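Local coordinates for nonstructural protein 2 (Human rotavirus C, PDB 2GU0) that probably binds single-stranded RNA and hydrolyses nucleoside triphosphates as a homooctamer, helping to build viroplasms and to replicate and package the rotavirus genome, at residues A2-F7 and V102-V108; V108-N113 and Y171-L177; F210-I216 and L225-L231; H263-C269 and S285-P291. All blocks are in the same frame, centred on the assembly; numbering follows the deposited sequence.

Interaction 1: A2-F7 and V102-V108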
# COMPACT_ATOMS: atom_id res chain seq x y z
N ALA A 2 16.04 31.42 17.62
CA ALA A 2 16.22 30.77 18.95
C ALA A 2 17.67 30.88 19.42
O ALA A 2 18.58 31.06 18.62
CB ALA A 2 15.78 29.32 18.87
N GLU A 3 17.88 30.78 20.74
CA GLU A 3 19.22 30.85 21.31
C GLU A 3 19.89 29.48 21.19
O GLU A 3 19.22 28.46 21.25
CB GLU A 3 19.15 31.28 22.77
CG GLU A 3 18.66 32.71 23.01
CD GLU A 3 17.14 32.89 22.82
OE1 GLU A 3 16.65 34.02 23.07
OE2 GLU A 3 16.46 31.91 22.44
N LEU A 4 21.21 29.45 21.02
CA LEU A 4 21.92 28.18 20.87
C LEU A 4 21.51 27.19 21.94
O LEU A 4 21.53 25.98 21.70
CB LEU A 4 23.44 28.40 20.92
CG LEU A 4 24.37 27.19 20.73
CD1 LEU A 4 24.01 26.46 19.44
CD2 LEU A 4 25.81 27.65 20.68
N ALA A 5 21.12 27.71 23.10
CA ALA A 5 20.70 26.89 24.24
C ALA A 5 19.36 26.16 24.03
O ALA A 5 18.90 25.44 24.91
CB ALA A 5 20.61 27.74 25.50
N CYS A 6 18.72 26.37 22.89
CA CYS A 6 17.48 25.68 22.62
C CYS A 6 17.81 24.39 21.91
O CYS A 6 16.93 23.57 21.66
CB CYS A 6 16.57 26.51 21.72
SG CYS A 6 16.01 28.04 22.41
N PHE A 7 19.09 24.20 21.59
CA PHE A 7 19.51 23.01 20.88
C PHE A 7 20.61 22.18 21.51
O PHE A 7 20.72 20.98 21.22
CB PHE A 7 19.96 23.38 19.47
CG PHE A 7 18.98 24.20 18.72
CD1 PHE A 7 19.03 25.58 18.77
CD2 PHE A 7 17.99 23.59 17.96
CE1 PHE A 7 18.12 26.35 18.07
CE2 PHE A 7 17.07 24.35 17.25
CZ PHE A 7 17.14 25.74 17.30
N VAL A 102 25.90 30.43 24.84
CA VAL A 102 24.64 29.70 24.86
C VAL A 102 23.42 30.62 24.60
O VAL A 102 22.33 30.13 24.31
CB VAL A 102 24.52 28.99 26.24
CG1 VAL A 102 23.14 29.16 26.83
CG2 VAL A 102 24.85 27.53 26.09
N LYS A 103 23.61 31.93 24.69
CA LYS A 103 22.49 32.85 24.48
C LYS A 103 22.52 33.46 23.08
O LYS A 103 21.68 34.30 22.72
CB LYS A 103 22.51 33.95 25.56
CG LYS A 103 22.62 33.37 26.98
CD LYS A 103 22.77 34.43 28.07
CE LYS A 103 21.45 35.13 28.37
NZ LYS A 103 21.56 36.11 29.49
N THR A 104 23.49 33.01 22.28
CA THR A 104 23.63 33.47 20.91
C THR A 104 22.42 33.10 20.08
O THR A 104 22.04 31.94 20.01
CB THR A 104 24.83 32.83 20.25
OG1 THR A 104 26.01 33.10 21.01
CG2 THR A 104 24.99 33.35 18.84
N VAL A 105 21.80 34.08 19.44
CA VAL A 105 20.65 33.78 18.60
C VAL A 105 21.19 33.14 17.34
O VAL A 105 22.10 33.67 16.71
CB VAL A 105 19.86 35.04 18.27
CG1 VAL A 105 18.90 34.77 17.13
CG2 VAL A 105 19.07 35.48 19.51
N VAL A 106 20.63 32.00 16.98
CA VAL A 106 21.06 31.24 15.82
C VAL A 106 20.12 31.45 14.63
O VAL A 106 18.96 31.81 14.81
CB VAL A 106 21.12 29.74 16.23
CG1 VAL A 106 20.69 28.85 15.10
CG2 VAL A 106 22.52 29.38 16.67
N GLN A 107 20.64 31.25 13.42
CA GLN A 107 19.85 31.41 12.21
C GLN A 107 19.21 30.07 11.86
O GLN A 107 19.65 29.36 10.96
CB GLN A 107 20.74 31.87 11.06
CG GLN A 107 21.47 33.17 11.31
CD GLN A 107 21.99 33.82 10.01
OE1 GLN A 107 22.92 34.63 10.05
NE2 GLN A 107 21.38 33.48 8.87
N VAL A 108 18.15 29.75 12.59
CA VAL A 108 17.43 28.49 12.42
C VAL A 108 17.05 28.05 11.01
O VAL A 108 17.21 26.88 10.68
CB VAL A 108 16.14 28.50 13.26
CG1 VAL A 108 15.45 27.16 13.15
CG2 VAL A 108 16.48 28.82 14.72
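The N-terminal residues 2-7 settle into the curve of the loop 102-108, which bends round them. At the middle the CA atoms of E3 and V105 lie 4.2 Å apart, and the backbones form a single bridge there: V106 N donates to A2 O at 2.8 Å, nearly straight, and L4 N donates to T104 O at 2.8 Å. The short 3-10 turn that follows offers A5 N to V102 O, 3.0 Å away, though the position of A5 N is less certain. The bumps on this scaffold are apolar. L4 reaches over to V106, with CD1 4.3 Å from CG2, and also touches L87 of helix 74-90. CG2 of V108 fills the hollow between A2 and F7, 4.2 Å from A2 CB and 4.1 Å from F7 CZ. E3 turns its carboxylate away to a salt bridge with R60. A lone beta bridge thus pins the chain terminus to the loop leading into helix 108-119, where Q107, a predicted ATP-binding residue along with V108, takes the N-cap position.

Interaction 2: V108-N113 and Y171-L177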
# COMPACT_ATOMS: atom_id res chain seq x y z
N VAL A 108 18.15 29.75 12.59
CA VAL A 108 17.43 28.49 12.42
C VAL A 108 17.05 28.05 11.01
O VAL A 108 17.21 26.88 10.68
CB VAL A 108 16.14 28.50 13.26
CG1 VAL A 108 15.45 27.16 13.15
CG2 VAL A 108 16.48 28.82 14.72
N ARG A 109 16.55 28.96 10.19
CA ARG A 109 16.15 28.58 8.84
C ARG A 109 17.35 28.37 7.96
O ARG A 109 17.32 27.57 7.03
CB ARG A 109 15.22 29.63 8.25
CG ARG A 109 13.96 29.85 9.06
CD ARG A 109 12.96 30.64 8.26
NE ARG A 109 12.05 31.39 9.12
CZ ARG A 109 12.44 32.34 9.96
NH1 ARG A 109 13.74 32.66 10.07
NH2 ARG A 109 11.54 32.98 10.70
N HIS A 110 18.41 29.12 8.25
CA HIS A 110 19.66 29.01 7.51
C HIS A 110 20.22 27.61 7.84
O HIS A 110 20.57 26.85 6.95
CB HIS A 110 20.61 30.14 7.96
CG HIS A 110 21.95 30.15 7.30
ND1 HIS A 110 22.62 31.32 7.00
CD2 HIS A 110 22.80 29.14 6.98
CE1 HIS A 110 23.82 31.04 6.53
NE2 HIS A 110 23.96 29.72 6.50
N LEU A 111 20.25 27.25 9.12
CA LEU A 111 20.77 25.94 9.51
C LEU A 111 19.95 24.82 8.91
O LEU A 111 20.49 23.78 8.52
CB LEU A 111 20.78 25.78 11.03
CG LEU A 111 21.82 26.63 11.75
CD1 LEU A 111 21.60 26.55 13.24
CD2 LEU A 111 23.21 26.13 11.38
N GLU A 112 18.64 25.04 8.84
CA GLU A 112 17.77 24.02 8.29
C GLU A 112 18.16 23.78 6.85
O GLU A 112 18.06 22.66 6.36
CB GLU A 112 16.30 24.44 8.39
CG GLU A 112 15.38 23.69 7.44
CD GLU A 112 14.16 23.08 8.10
OE1 GLU A 112 13.64 23.66 9.07
OE2 GLU A 112 13.70 22.02 7.63
N ASN A 113 18.61 24.82 6.15
CA ASN A 113 19.02 24.60 4.78
C ASN A 113 20.36 23.88 4.74
O ASN A 113 20.55 23.00 3.90
CB ASN A 113 19.09 25.91 4.00
CG ASN A 113 17.80 26.22 3.28
OD1 ASN A 113 17.07 25.31 2.89
ND2 ASN A 113 17.52 27.50 3.08
N TYR A 171 11.73 28.75 2.18
CA TYR A 171 11.44 28.36 3.54
C TYR A 171 10.07 27.73 3.61
O TYR A 171 9.75 27.03 4.56
CB TYR A 171 11.52 29.60 4.43
CG TYR A 171 12.89 30.23 4.39
CD1 TYR A 171 13.06 31.58 4.13
CD2 TYR A 171 14.03 29.46 4.60
CE1 TYR A 171 14.34 32.15 4.08
CE2 TYR A 171 15.31 30.00 4.55
CZ TYR A 171 15.46 31.35 4.30
OH TYR A 171 16.73 31.87 4.28
N SER A 172 9.26 27.98 2.58
CA SER A 172 7.90 27.47 2.53
C SER A 172 7.74 26.01 2.95
O SER A 172 6.69 25.63 3.46
CB SER A 172 7.34 27.65 1.12
OG SER A 172 7.79 26.61 0.26
N ASN A 173 8.77 25.18 2.74
CA ASN A 173 8.65 23.76 3.11
C ASN A 173 9.45 23.28 4.32
O ASN A 173 9.52 22.09 4.59
CB ASN A 173 9.00 22.88 1.91
CG ASN A 173 7.87 22.81 0.90
OD1 ASN A 173 6.75 22.42 1.22
ND2 ASN A 173 8.17 23.20 -0.35
N HIS A 174 10.06 24.21 5.05
CA HIS A 174 10.84 23.85 6.23
C HIS A 174 9.98 23.23 7.32
O HIS A 174 8.83 23.64 7.52
CB HIS A 174 11.52 25.09 6.79
CG HIS A 174 12.72 25.51 6.03
ND1 HIS A 174 13.54 26.54 6.43
CD2 HIS A 174 13.28 25.00 4.90
CE1 HIS A 174 14.56 26.64 5.60
NE2 HIS A 174 14.43 25.72 4.66
N LYS A 175 10.52 22.25 8.04
CA LYS A 175 9.76 21.63 9.12
C LYS A 175 9.93 22.40 10.45
O LYS A 175 9.06 22.35 11.32
CB LYS A 175 10.15 20.16 9.29
CG LYS A 175 9.35 19.20 8.41
CD LYS A 175 9.44 17.72 8.88
CE LYS A 175 8.53 17.37 10.09
NZ LYS A 175 8.73 15.96 10.59
N LEU A 176 11.03 23.13 10.60
CA LEU A 176 11.28 23.88 11.83
C LEU A 176 10.48 25.18 11.95
O LEU A 176 9.60 25.28 12.81
CB LEU A 176 12.78 24.18 11.99
CG LEU A 176 13.66 22.97 12.34
CD1 LEU A 176 15.10 23.42 12.56
CD2 LEU A 176 13.13 22.30 13.59
N LEU A 177 10.77 26.16 11.10
CA LEU A 177 10.05 27.42 11.14
C LEU A 177 9.62 27.83 9.75
O LEU A 177 10.24 28.68 9.12
CB LEU A 177 10.94 28.51 11.72
CG LEU A 177 11.53 28.22 13.11
CD1 LEU A 177 12.55 29.29 13.46
CD2 LEU A 177 10.41 28.18 14.15
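Hydrogen bonds run both ways between the loop and the first turns of helix 108-119. The carboxylate of E112 takes two consecutive backbone amides, K175 N to OE2 at 3.2 Å and L176 N to OE1 at 3.1 Å, and so holds the chain just past the type I turn Y171-H174. Weak hydrogen bonds join H174 NE2 to N113 OD1 (3.2 Å) and R109 NE to L177 O (3.3 Å). Ring contacts lie between these anchors: E112 CG sits almost exactly on the normal of the H174 imidazole, 3.4 Å from its centroid, while R109 CD covers one face of Y171 at 4.1 Å from the ring centroid. The apolar part joins V108 CG1 to L176 CD1 (3.8 Å) and L177 CD1 (3.6 Å). V108 and R109 are predicted ATP-binding residues, and E153 accepts from both Y171 OH and N113 ND2. The contact docks the loop between strands 164-170 and 182-188 of the C-terminal sheet onto helix 108-119, with L176 also packing on L79 of helix 74-90.

Interaction 3: F210-I216 and L225-L231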
# COMPACT_ATOMS: atom_id res chain seq x y z
N PHE A 210 15.16 38.77 -12.60
CA PHE A 210 14.54 38.97 -11.29
C PHE A 210 14.10 40.42 -11.22
O PHE A 210 14.49 41.14 -10.31
CB PHE A 210 15.54 38.71 -10.16
CG PHE A 210 16.14 37.33 -10.17
CD1 PHE A 210 17.11 36.99 -11.11
CD2 PHE A 210 15.73 36.38 -9.25
CE1 PHE A 210 17.66 35.71 -11.13
CE2 PHE A 210 16.27 35.09 -9.27
CZ PHE A 210 17.24 34.76 -10.21
N ASN A 211 13.28 40.85 -12.18
CA ASN A 211 12.85 42.24 -12.22
C ASN A 211 12.01 42.66 -11.02
O ASN A 211 12.01 43.83 -10.65
CB ASN A 211 12.11 42.55 -13.53
CG ASN A 211 10.63 42.21 -13.48
OD1 ASN A 211 10.24 41.04 -13.53
ND2 ASN A 211 9.79 43.24 -13.37
N LYS A 212 11.31 41.72 -10.40
CA LYS A 212 10.49 42.03 -9.23
C LYS A 212 11.32 42.20 -7.95
O LYS A 212 10.80 42.64 -6.92
CB LYS A 212 9.46 40.91 -9.00
CG LYS A 212 8.29 40.90 -9.96
CD LYS A 212 7.35 39.76 -9.61
CE LYS A 212 6.03 39.83 -10.39
NZ LYS A 212 5.13 38.65 -10.11
N PHE A 213 12.60 41.87 -8.03
CA PHE A 213 13.47 41.94 -6.87
C PHE A 213 14.52 43.03 -6.85
O PHE A 213 14.82 43.66 -7.85
CB PHE A 213 14.20 40.61 -6.69
CG PHE A 213 13.29 39.43 -6.68
CD1 PHE A 213 12.69 39.00 -7.84
CD2 PHE A 213 13.08 38.71 -5.51
CE1 PHE A 213 11.89 37.88 -7.85
CE2 PHE A 213 12.28 37.59 -5.52
CZ PHE A 213 11.69 37.17 -6.69
N ALA A 214 15.09 43.23 -5.67
CA ALA A 214 16.14 44.22 -5.45
C ALA A 214 17.20 43.52 -4.62
O ALA A 214 16.91 42.94 -3.58
CB ALA A 214 15.59 45.42 -4.70
N ALA A 215 18.44 43.55 -5.10
CA ALA A 215 19.54 42.92 -4.40
C ALA A 215 20.04 43.87 -3.34
O ALA A 215 20.53 44.96 -3.65
CB ALA A 215 20.64 42.59 -5.38
N ILE A 216 19.91 43.46 -2.08
CA ILE A 216 20.36 44.28 -0.96
C ILE A 216 21.49 43.62 -0.17
O ILE A 216 21.88 42.49 -0.46
CB ILE A 216 19.20 44.56 0.02
CG1 ILE A 216 18.70 43.25 0.63
CG2 ILE A 216 18.06 45.26 -0.69
CD1 ILE A 216 17.54 43.43 1.59
N LEU A 225 18.10 38.84 -2.72
CA LEU A 225 17.16 39.36 -3.71
C LEU A 225 15.81 39.33 -3.02
O LEU A 225 15.30 38.25 -2.71
CB LEU A 225 17.13 38.47 -4.96
CG LEU A 225 18.35 38.59 -5.88
CD1 LEU A 225 18.30 37.51 -6.94
CD2 LEU A 225 18.37 39.96 -6.53
N VAL A 226 15.23 40.50 -2.77
CA VAL A 226 13.94 40.57 -2.09
C VAL A 226 12.89 41.25 -2.95
O VAL A 226 13.23 41.97 -3.89
CB VAL A 226 14.07 41.33 -0.75
CG1 VAL A 226 15.06 40.61 0.14
CG2 VAL A 226 14.53 42.76 -0.99
N LEU A 227 11.62 41.00 -2.65
CA LEU A 227 10.54 41.60 -3.42
C LEU A 227 10.47 43.09 -3.15
O LEU A 227 10.65 43.52 -2.00
CB LEU A 227 9.19 40.96 -3.06
CG LEU A 227 8.60 39.81 -3.88
CD1 LEU A 227 9.53 39.42 -5.00
CD2 LEU A 227 8.31 38.63 -2.96
N HIS A 228 10.20 43.88 -4.19
CA HIS A 228 10.10 45.33 -4.03
C HIS A 228 9.11 45.63 -2.90
O HIS A 228 9.30 46.57 -2.12
CB HIS A 228 9.62 46.00 -5.32
CG HIS A 228 10.64 45.97 -6.43
ND1 HIS A 228 11.95 46.37 -6.25
CD2 HIS A 228 10.53 45.63 -7.73
CE1 HIS A 228 12.59 46.28 -7.40
NE2 HIS A 228 11.76 45.84 -8.31
N SER A 229 8.06 44.82 -2.81
CA SER A 229 7.05 44.97 -1.78
C SER A 229 7.59 44.48 -0.44
O SER A 229 6.84 44.00 0.40
CB SER A 229 5.80 44.16 -2.14
OG SER A 229 6.07 42.77 -2.10
N GLN A 230 8.90 44.58 -0.24
CA GLN A 230 9.52 44.14 1.00
C GLN A 230 10.72 45.01 1.29
O GLN A 230 11.23 45.03 2.40
CB GLN A 230 10.00 42.69 0.88
CG GLN A 230 8.91 41.67 0.64
CD GLN A 230 7.96 41.57 1.80
OE1 GLN A 230 8.39 41.42 2.96
NE2 GLN A 230 6.67 41.63 1.51
N LEU A 231 11.16 45.71 0.26
CA LEU A 231 12.32 46.58 0.36
C LEU A 231 12.27 47.44 1.63
O LEU A 231 13.28 47.58 2.31
CB LEU A 231 12.41 47.44 -0.91
CG LEU A 231 13.76 48.06 -1.26
CD1 LEU A 231 14.89 47.07 -1.02
CD2 LEU A 231 13.73 48.49 -2.71
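Strands 213-216 and 222-227 form an antiparallel beta hairpin at one end of the five-stranded sheet of the HIT-like C-terminal region, within the predicted RNA-binding stretch. F210, just after helix 196-209, lays one ring face on L225 CD1, 3.9 Å from the ring centroid, and opens a type I turn to F213. In that turn N211 O accepts from H228 NE2 at 3.1 Å and K212 O from H228 N at 3.1 Å, so one histidine ties down two consecutive carbonyls. The side chain of N211 instead bonds Y208 of a second subunit. F213 pairs with L227 without hydrogen bonds; their CA-to-CB bonds diverge, yet L227 CD1 comes back over the phenyl face, 3.6 Å from its centroid. A214 and V226 are the hydrogen-bonded pair, A214 N to V226 O at 2.9 Å and V226 N to A214 O at 3.1 Å. The methyl of A215 lies on the same sheet face as L225, whereas A214 and V226 share the other, towards helix 231-243. I216 packs on that second side too: its CD1 is 4.0 Å from V226 CG2, and its CG2 is 3.7 Å from CD1 of L231.

Interaction 4: H263-C269 and S285-P291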
# COMPACT_ATOMS: atom_id res chain seq x y z
N HIS A 263 20.80 47.37 -5.40
CA HIS A 263 19.70 48.30 -5.64
C HIS A 263 20.03 49.73 -5.20
O HIS A 263 20.15 50.01 -4.01
CB HIS A 263 18.46 47.81 -4.91
CG HIS A 263 17.27 48.69 -5.10
ND1 HIS A 263 17.25 49.99 -4.66
CD2 HIS A 263 16.08 48.47 -5.69
CE1 HIS A 263 16.09 50.53 -4.97
NE2 HIS A 263 15.36 49.63 -5.60
N PRO A 264 20.15 50.65 -6.17
CA PRO A 264 20.48 52.07 -5.95
C PRO A 264 19.75 52.73 -4.79
O PRO A 264 20.37 53.37 -3.94
CB PRO A 264 20.13 52.72 -7.29
CG PRO A 264 20.43 51.63 -8.26
CD PRO A 264 19.79 50.43 -7.58
N GLY A 265 18.43 52.56 -4.76
CA GLY A 265 17.64 53.14 -3.69
C GLY A 265 18.21 52.73 -2.35
O GLY A 265 18.44 53.56 -1.47
N TRP A 266 18.45 51.43 -2.20
CA TRP A 266 19.00 50.86 -0.99
C TRP A 266 20.38 51.47 -0.74
O TRP A 266 20.65 51.98 0.34
CB TRP A 266 19.11 49.34 -1.14
CG TRP A 266 19.61 48.60 0.08
CD1 TRP A 266 20.91 48.24 0.35
CD2 TRP A 266 18.83 48.12 1.18
NE1 TRP A 266 20.97 47.58 1.55
CE2 TRP A 266 19.71 47.49 2.08
CE3 TRP A 266 17.46 48.17 1.48
CZ2 TRP A 266 19.27 46.91 3.27
CZ3 TRP A 266 17.02 47.59 2.67
CH2 TRP A 266 17.92 46.97 3.55
N LYS A 267 21.23 51.41 -1.75
CA LYS A 267 22.58 51.94 -1.68
C LYS A 267 22.68 53.26 -0.92
O LYS A 267 23.45 53.37 0.03
CB LYS A 267 23.13 52.12 -3.09
CG LYS A 267 24.44 52.89 -3.20
CD LYS A 267 25.59 52.12 -2.58
CE LYS A 267 26.93 52.64 -3.10
NZ LYS A 267 27.13 52.39 -4.57
N THR A 268 21.90 54.25 -1.36
CA THR A 268 21.91 55.58 -0.75
C THR A 268 21.10 55.68 0.54
O THR A 268 21.53 56.34 1.49
CB THR A 268 21.38 56.67 -1.72
OG1 THR A 268 20.04 56.37 -2.09
CG2 THR A 268 22.25 56.75 -2.96
N CYS A 269 19.93 55.06 0.57
CA CYS A 269 19.09 55.11 1.76
C CYS A 269 19.90 54.63 2.96
O CYS A 269 19.85 55.23 4.03
CB CYS A 269 17.86 54.22 1.59
SG CYS A 269 16.94 53.95 3.12
N SER A 285 14.58 57.79 -0.64
CA SER A 285 15.52 57.46 -1.71
C SER A 285 15.49 55.99 -2.12
O SER A 285 16.19 55.60 -3.05
CB SER A 285 16.94 57.89 -1.31
OG SER A 285 17.20 57.64 0.06
N LEU A 286 14.68 55.18 -1.44
CA LEU A 286 14.55 53.76 -1.74
C LEU A 286 13.81 53.50 -3.05
O LEU A 286 14.14 52.57 -3.78
CB LEU A 286 13.79 53.04 -0.62
CG LEU A 286 14.50 52.68 0.68
CD1 LEU A 286 13.51 51.95 1.57
CD2 LEU A 286 15.70 51.80 0.39
N TYR A 287 12.80 54.32 -3.32
CA TYR A 287 12.00 54.16 -4.53
C TYR A 287 12.12 55.37 -5.43
O TYR A 287 11.51 55.41 -6.50
CB TYR A 287 10.55 53.98 -4.13
CG TYR A 287 10.08 55.08 -3.23
CD1 TYR A 287 9.71 56.32 -3.74
CD2 TYR A 287 10.07 54.91 -1.85
CE1 TYR A 287 9.33 57.36 -2.90
CE2 TYR A 287 9.70 55.95 -0.99
CZ TYR A 287 9.33 57.17 -1.52
OH TYR A 287 8.98 58.20 -0.68
N SER A 288 12.88 56.36 -5.00
CA SER A 288 13.03 57.57 -5.79
C SER A 288 14.31 57.63 -6.62
O SER A 288 14.49 58.56 -7.41
CB SER A 288 12.94 58.80 -4.89
OG SER A 288 13.95 58.78 -3.91
N ILE A 289 15.20 56.65 -6.46
CA ILE A 289 16.44 56.63 -7.25
C ILE A 289 16.39 55.61 -8.38
O ILE A 289 15.99 54.46 -8.18
CB ILE A 289 17.66 56.36 -6.38
CG1 ILE A 289 17.91 57.56 -5.47
CG2 ILE A 289 18.88 56.09 -7.25
CD1 ILE A 289 19.22 57.50 -4.72
N LYS A 290 16.82 56.02 -9.57
CA LYS A 290 16.82 55.17 -10.77
C LYS A 290 18.14 54.42 -10.94
O LYS A 290 19.19 54.86 -10.46
CB LYS A 290 16.58 56.02 -12.02
CG LYS A 290 15.56 57.13 -11.83
CD LYS A 290 15.60 58.15 -12.96
CE LYS A 290 14.75 59.38 -12.62
NZ LYS A 290 14.87 60.46 -13.64
N PRO A 291 18.11 53.27 -11.63
CA PRO A 291 19.34 52.50 -11.84
C PRO A 291 20.15 53.25 -12.88
O PRO A 291 19.65 54.18 -13.49
CB PRO A 291 18.83 51.17 -12.39
CG PRO A 291 17.42 51.09 -11.90
CD PRO A 291 16.94 52.50 -12.08
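L286 loses most surface here, about 101 Å², by laying its side chain along the start of helix 264-275. Its CD2 lies 3.5 Å from C269 CB and 3.7 Å from W266 CA, one turn of helix apart, and it also touches A235 of helix 231-243. The backbone at this point is as close as the side chains: G265 and L286 approach to 3.7 Å between CA atoms, and G265 CA makes CA-H...O contacts with S285 O at 2.9 Å and L286 O at 3.5 Å. A CB on G265 would collide with both carbonyls, so the lack of a side chain is what permits the fit. I289 and P264, each about 60 Å² covered, close the other part of the interface. I289 CG2 packs on P264 CB at 3.6 Å, and I289 CD1 stands 3.0 Å from T268 OG1. P264 CG also meets P291 CA at 3.8 Å. H263 ND1, accepting from W266 N at 3.1 Å, caps the helix, and its CE1 lies 3.1 Å from L286 O. This is close packing of segment 285-291 on the first turns of helix 264-275 through a glycine, with a histidine N-cap at the helix head, inside the C-terminal HIT-like region.

Overall arrangement
From the N terminus, interaction 1 closes the longest loop, bringing residues 2-7 back against 102-108 across 94 intervening residues. Interaction 2 begins at the shared V108 and closes the next, from the first turns of helix 108-119 to 171-177, joining the N- and C-terminal regions; V106 CG1 and L111 CD1 also touch between the two. Interaction 3 is a tight hairpin, and interaction 4 closes the loop from the start of helix 264-275 to 285-291, across 15 mostly helical residues. All four are in series, with none nested or crossed. Interactions 3 and 4 meet where H263 N lies 3.0 Å from A215 O, probably hydrogen-bonded, tying the sheet edge to helix 264-275; both touch a second subunit.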